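Local coordinates for acyl-coenzyme A oxidase acox-1.2 (Caenorhabditis elegans, PDB 5K3J), which catalyses the FAD-dependent, oxygen-consuming first step of peroxisomal beta-oxidation, desaturating the short fatty-acid-derived side chains of ascaroside pheromones, at residues V258-L263 against K269-G274; S508-S511 against N517-A520. One frame throughout, in Å; residues are numbered along the deposited sequence.

Contact 1. Residues V258-L263 against K269-G274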
ATOM      1  N   VAL A 258      -9.691 -20.156 -36.652  1.00 44.08           N
ATOM      2  CA  VAL A 258     -11.032 -20.310 -36.114  1.00 46.10           C
ATOM      3  C   VAL A 258     -12.052 -19.908 -37.175  1.00 45.20           C
ATOM      4  O   VAL A 258     -11.779 -19.035 -38.000  1.00 48.22           O
ATOM      5  CB  VAL A 258     -11.240 -19.464 -34.833  1.00 45.12           C
ATOM      6  CG1 VAL A 258     -10.369 -19.988 -33.707  1.00 46.32           C
ATOM      7  CG2 VAL A 258     -10.956 -17.988 -35.098  1.00 45.57           C
ATOM      8  N   PRO A 259     -13.220 -20.563 -37.174  1.00 35.63           N
ATOM      9  CA  PRO A 259     -14.317 -20.230 -38.088  1.00 33.49           C
ATOM     10  C   PRO A 259     -14.682 -18.748 -38.057  1.00 33.24           C
ATOM     11  O   PRO A 259     -14.510 -18.091 -37.029  1.00 28.56           O
ATOM     12  CB  PRO A 259     -15.473 -21.081 -37.567  1.00 35.06           C
ATOM     13  CG  PRO A 259     -14.811 -22.257 -36.953  1.00 35.63           C
ATOM     14  CD  PRO A 259     -13.518 -21.763 -36.369  1.00 38.56           C
ATOM     15  N   ARG A 260     -15.170 -18.241 -39.186  1.00 29.33           N
ATOM     16  CA  ARG A 260     -15.659 -16.869 -39.299  1.00 28.83           C
ATOM     17  C   ARG A 260     -16.661 -16.528 -38.195  1.00 27.81           C
ATOM     18  O   ARG A 260     -16.741 -15.383 -37.746  1.00 29.50           O
ATOM     19  CB  ARG A 260     -16.303 -16.657 -40.672  1.00 30.40           C
ATOM     20  CG  ARG A 260     -16.963 -15.301 -40.863  1.00 30.97           C
ATOM     21  CD  ARG A 260     -17.766 -15.260 -42.151  1.00 29.47           C
ATOM     22  NE  ARG A 260     -18.916 -16.158 -42.101  1.00 29.57           N
ATOM     23  CZ  ARG A 260     -20.135 -15.792 -41.712  1.00 26.59           C
ATOM     24  NH1 ARG A 260     -20.369 -14.539 -41.338  1.00 26.47           N
ATOM     25  NH2 ARG A 260     -21.124 -16.675 -41.697  1.00 23.56           N
ATOM     26  N   THR A 261     -17.403 -17.539 -37.752  1.00 50.54           N
ATOM     27  CA  THR A 261     -18.440 -17.376 -36.742  1.00 54.03           C
ATOM     28  C   THR A 261     -17.917 -17.555 -35.316  1.00 54.16           C
ATOM     29  O   THR A 261     -18.698 -17.691 -34.373  1.00 59.12           O
ATOM     30  CB  THR A 261     -19.587 -18.365 -36.984  1.00 55.03           C
ATOM     31  OG1 THR A 261     -19.056 -19.692 -37.086  1.00 62.23           O
ATOM     32  CG2 THR A 261     -20.306 -18.016 -38.271  1.00 52.05           C
ATOM     33  N   ASN A 262     -16.597 -17.566 -35.164  1.00 32.98           N
ATOM     34  CA  ASN A 262     -15.992 -17.501 -33.839  1.00 32.62           C
ATOM     35  C   ASN A 262     -15.672 -16.049 -33.527  1.00 33.85           C
ATOM     36  O   ASN A 262     -15.263 -15.705 -32.416  1.00 34.28           O
ATOM     37  CB  ASN A 262     -14.746 -18.379 -33.748  1.00 32.08           C
ATOM     38  CG  ASN A 262     -15.085 -19.832 -33.473  1.00 33.17           C
ATOM     39  OD1 ASN A 262     -16.112 -20.335 -33.929  1.00 40.42           O
ATOM     40  ND2 ASN A 262     -14.234 -20.507 -32.705  1.00 31.29           N
ATOM     41  N   LEU A 263     -15.876 -15.203 -34.533  1.00 30.30           N
ATOM     42  CA  LEU A 263     -15.902 -13.762 -34.339  1.00 32.16           C
ATOM     43  C   LEU A 263     -17.225 -13.371 -33.706  1.00 34.41           C
ATOM     44  O   LEU A 263     -18.296 -13.637 -34.263  1.00 40.97           O
ATOM     45  CB  LEU A 263     -15.715 -13.020 -35.663  1.00 31.02           C
ATOM     46  CG  LEU A 263     -16.006 -11.514 -35.643  1.00 31.69           C
ATOM     47  CD1 LEU A 263     -15.031 -10.773 -34.748  1.00 31.48           C
ATOM     48  CD2 LEU A 263     -15.982 -10.930 -37.047  1.00 30.61           C
ATOM     49  N   LYS A 269     -20.421  -7.189 -38.118  1.00 42.24           N
ATOM     50  CA  LYS A 269     -20.433  -8.390 -38.953  1.00 42.49           C
ATOM     51  C   LYS A 269     -19.221  -8.518 -39.872  1.00 43.66           C
ATOM     52  O   LYS A 269     -18.638  -7.521 -40.302  1.00 47.13           O
ATOM     53  CB  LYS A 269     -21.682  -8.423 -39.830  1.00 44.82           C
ATOM     54  CG  LYS A 269     -22.971  -8.768 -39.128  1.00 47.30           C
ATOM     55  CD  LYS A 269     -24.059  -8.994 -40.156  1.00 48.94           C
ATOM     56  CE  LYS A 269     -25.436  -8.785 -39.562  1.00 46.32           C
ATOM     57  NZ  LYS A 269     -26.480  -8.785 -40.625  1.00 42.77           N
ATOM     58  N   VAL A 270     -18.865  -9.762 -40.176  1.00 34.31           N
ATOM     59  CA  VAL A 270     -17.992 -10.083 -41.302  1.00 36.41           C
ATOM     60  C   VAL A 270     -18.649 -11.206 -42.100  1.00 39.01           C
ATOM     61  O   VAL A 270     -18.787 -12.323 -41.606  1.00 34.28           O
ATOM     62  CB  VAL A 270     -16.585 -10.518 -40.857  1.00 37.57           C
ATOM     63  CG1 VAL A 270     -15.859 -11.208 -42.005  1.00 40.47           C
ATOM     64  CG2 VAL A 270     -15.786  -9.322 -40.354  1.00 35.98           C
ATOM     65  N   GLU A 271     -19.070 -10.905 -43.325  1.00 63.86           N
ATOM     66  CA  GLU A 271     -19.742 -11.892 -44.161  1.00 62.00           C
ATOM     67  C   GLU A 271     -18.730 -12.835 -44.803  1.00 62.57           C
ATOM     68  O   GLU A 271     -17.545 -12.517 -44.886  1.00 65.46           O
ATOM     69  CB  GLU A 271     -20.580 -11.203 -45.239  1.00 65.83           C
ATOM     70  CG  GLU A 271     -21.563 -10.171 -44.711  1.00 69.19           C
ATOM     71  CD  GLU A 271     -22.912 -10.767 -44.353  1.00 79.71           C
ATOM     72  OE1 GLU A 271     -23.940 -10.178 -44.752  1.00 78.95           O
ATOM     73  OE2 GLU A 271     -22.948 -11.816 -43.675  1.00 85.54           O
ATOM     74  N   ALA A 272     -19.213 -13.984 -45.271  1.00 36.11           N
ATOM     75  CA  ALA A 272     -18.364 -15.024 -45.854  1.00 34.14           C
ATOM     76  C   ALA A 272     -17.507 -14.504 -47.011  1.00 37.77           C
ATOM     77  O   ALA A 272     -16.438 -15.046 -47.289  1.00 39.24           O
ATOM     78  CB  ALA A 272     -19.214 -16.193 -46.321  1.00 28.74           C
ATOM     79  N   ASP A 273     -17.977 -13.456 -47.682  1.00 98.26           N
ATOM     80  CA  ASP A 273     -17.233 -12.863 -48.784  1.00 97.04           C
ATOM     81  C   ASP A 273     -16.250 -11.798 -48.306  1.00 96.56           C
ATOM     82  O   ASP A 273     -15.532 -11.201 -49.108  1.00100.99           O
ATOM     83  CB  ASP A 273     -18.184 -12.253 -49.813  1.00 99.25           C
ATOM     84  CG  ASP A 273     -19.172 -11.276 -49.203  1.00102.30           C
ATOM     85  OD1 ASP A 273     -19.008 -10.910 -48.026  1.00 96.10           O
ATOM     86  OD2 ASP A 273     -20.124 -10.879 -49.912  1.00100.90           O
ATOM     87  N   GLY A 274     -16.232 -11.551 -47.000  1.00 52.05           N
ATOM     88  CA  GLY A 274     -15.313 -10.586 -46.423  1.00 46.75           C
ATOM     89  C   GLY A 274     -15.916  -9.207 -46.224  1.00 45.74           C
ATOM     90  O   GLY A 274     -15.233  -8.298 -45.756  1.00 50.23           O
TER

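Contact 2. Residues S508-S511 against N517-A520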
ATOM      1  N   SER A 508      -1.316  28.920 -28.540  1.00 93.84           N
ATOM      2  CA  SER A 508       0.133  29.031 -28.622  1.00 94.31           C
ATOM      3  C   SER A 508       0.615  28.296 -29.868  1.00 94.37           C
ATOM      4  O   SER A 508       1.745  28.474 -30.315  1.00 91.20           O
ATOM      5  CB  SER A 508       0.807  28.459 -27.371  1.00 90.55           C
ATOM      6  OG  SER A 508       0.498  29.224 -26.219  1.00 82.76           O
ATOM      7  N   GLY A 509      -0.254  27.465 -30.428  1.00 82.21           N
ATOM      8  CA  GLY A 509       0.084  26.713 -31.619  1.00 77.57           C
ATOM      9  C   GLY A 509       0.839  25.438 -31.305  1.00 71.60           C
ATOM     10  O   GLY A 509       1.438  24.828 -32.190  1.00 67.46           O
ATOM     11  N   GLU A 510       0.830  25.040 -30.038  1.00 72.27           N
ATOM     12  CA  GLU A 510       1.365  23.741 -29.659  1.00 76.49           C
ATOM     13  C   GLU A 510       0.317  22.701 -30.027  1.00 72.42           C
ATOM     14  O   GLU A 510      -0.866  22.882 -29.733  1.00 79.87           O
ATOM     15  CB  GLU A 510       1.705  23.690 -28.166  1.00 77.66           C
ATOM     16  CG  GLU A 510       2.960  22.900 -27.820  1.00 78.72           C
ATOM     17  CD  GLU A 510       4.235  23.714 -27.968  1.00 76.71           C
ATOM     18  OE1 GLU A 510       4.198  24.782 -28.616  1.00 80.16           O
ATOM     19  OE2 GLU A 510       5.278  23.287 -27.431  1.00 76.66           O
ATOM     20  N   SER A 511       0.751  21.630 -30.684  1.00 55.37           N
ATOM     21  CA  SER A 511      -0.165  20.615 -31.201  1.00 52.12           C
ATOM     22  C   SER A 511      -1.031  20.025 -30.095  1.00 49.45           C
ATOM     23  O   SER A 511      -0.629  20.002 -28.933  1.00 50.62           O
ATOM     24  CB  SER A 511       0.607  19.499 -31.905  1.00 50.65           C
ATOM     25  OG  SER A 511       0.903  18.439 -31.012  1.00 50.10           O
ATOM     26  N   ASN A 517      -0.889  17.028 -23.280  1.00 61.12           N
ATOM     27  CA  ASN A 517       0.114  16.434 -22.407  1.00 57.17           C
ATOM     28  C   ASN A 517       0.601  17.408 -21.336  1.00 60.86           C
ATOM     29  O   ASN A 517       0.737  17.041 -20.169  1.00 66.62           O
ATOM     30  CB  ASN A 517       1.296  15.938 -23.243  1.00 51.62           C
ATOM     31  CG  ASN A 517       2.297  15.134 -22.433  1.00 50.07           C
ATOM     32  OD1 ASN A 517       2.080  14.845 -21.258  1.00 47.42           O
ATOM     33  ND2 ASN A 517       3.401  14.760 -23.070  1.00 51.33           N
ATOM     34  N   LYS A 518       0.849  18.651 -21.736  1.00 47.23           N
ATOM     35  CA  LYS A 518       1.387  19.656 -20.826  1.00 46.26           C
ATOM     36  C   LYS A 518       0.374  20.117 -19.783  1.00 44.16           C
ATOM     37  O   LYS A 518       0.744  20.691 -18.762  1.00 42.31           O
ATOM     38  CB  LYS A 518       1.900  20.856 -21.619  1.00 47.65           C
ATOM     39  CG  LYS A 518       3.213  20.595 -22.327  1.00 52.29           C
ATOM     40  CD  LYS A 518       3.744  21.860 -22.971  1.00 54.94           C
ATOM     41  CE  LYS A 518       5.213  21.719 -23.326  1.00 53.81           C
ATOM     42  NZ  LYS A 518       5.775  22.979 -23.887  1.00 55.62           N
ATOM     43  N   SER A 519      -0.904  19.864 -20.039  1.00 61.28           N
ATOM     44  CA  SER A 519      -1.949  20.247 -19.097  1.00 66.56           C
ATOM     45  C   SER A 519      -2.517  19.033 -18.371  1.00 63.95           C
ATOM     46  O   SER A 519      -3.511  19.142 -17.658  1.00 62.49           O
ATOM     47  CB  SER A 519      -3.071  20.991 -19.820  1.00 69.91           C
ATOM     48  OG  SER A 519      -3.666  20.165 -20.801  1.00 74.10           O
ATOM     49  N   ALA A 520      -1.870  17.884 -18.551  1.00 72.80           N
ATOM     50  CA  ALA A 520      -2.422  16.597 -18.128  1.00 70.34           C
ATOM     51  C   ALA A 520      -2.681  16.495 -16.625  1.00 68.26           C
ATOM     52  O   ALA A 520      -3.613  15.811 -16.203  1.00 65.40           O
ATOM     53  CB  ALA A 520      -1.503  15.465 -18.574  1.00 68.61           C
TER

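Contact 1. Residues V258-L263 against K269-G274
A single guanidinium N-H carries the polar part of this contact: R260 NH1 donates to the carbonyl oxygen V270 O over 2.7 Å, with an N-H...O angle of 159°. The acceptor lies at the edge of the guanidinium, close to its plane, while NH1 stands a little tilted from the carbonyl plane. The extended first torsions of R260 bring CD to 3.2 Å from V270 O, and the bend at chi3 (67°) then swings NE and the guanidinium round so that NH1 meets that oxygen. A272 N lies over one guanidinium face and T261 CG2 over the other. E271 OE2 is 4.4 Å from NH1 but well out of the plane, adding at most a charge attraction. With an alanine replacing the arginine, V270 O would probably lose this donor, and the backbone at E271 and A272 the cover of CD and the guanidinium. Alongside this polar bond, L263 CD2 meets V270 CG2 at 3.7 Å, the two side chains crossing nearly at right angles. The type I turn E271-G274 links strands 269-270 and 276-277; V270 and L263 both pack on F174 of strand 173-177, which pairs with strand 256-259, and L263 also reaches strand 210-219.

Contact 2. Residues S508-S511 against N517-A520
E510 and K518 face each other across a helix-loop-helix connection, where a Schellman motif with G509 as its C-prime residue, at positive phi (84°), closes helix 481-507. The chain then passes through E510 to S511, at the N-cap position of helix 512-518, and K518 lies eight residues beyond E510, across that short helix. The lysine is the side chain to follow. Its CB points toward the loop, with CG anti to the carbonyl carbon (chi1 -75°), and from CG onward the chain is extended. CG and CD are spacers that make no close contact with the loop, and CE merely approaches the carboxylate, 4.4 Å from E510 OE2. Only the ammonium arrives: NZ forms a salt bridge with E510 OE2 at 3.6 Å, a long one that adds no hydrogen bond. The glutamate comes to it crosswise, its chain bent at chi2, and offers one branch, since E510 OE1 remains 5.3 Å from K518 NZ. The pairing thus ties the loop before the helix to K518 by charge at a partly exposed surface. The flanking residues serve the dimer: S511 OG bonds to D324 of the second subunit, and N517 bonds to Q336 and D334 of that subunit. S519 stands at the N-cap position of the next helix, and its OG hydrogen-bonds to the carbonyl oxygens A515 O and W516 O.

Overall arrangement
Both contacts close a short excursion of the chain, each with five residues between its segments, yet they differ with their setting. Contact 1 belongs to the strand-rich region and is partly buried: apolar side chains meet there beside a charged group that gives one N-H to a backbone carbonyl. Contact 2 lies at the surface of the all-helical C-terminal part, buries far less area, and depends on one pair of opposite charges. No other subunit touches contact 1, whereas residues of contact 2 bond to the partner chain. They share no helix or strand, and with centres about 43 Å apart they are independent local closures.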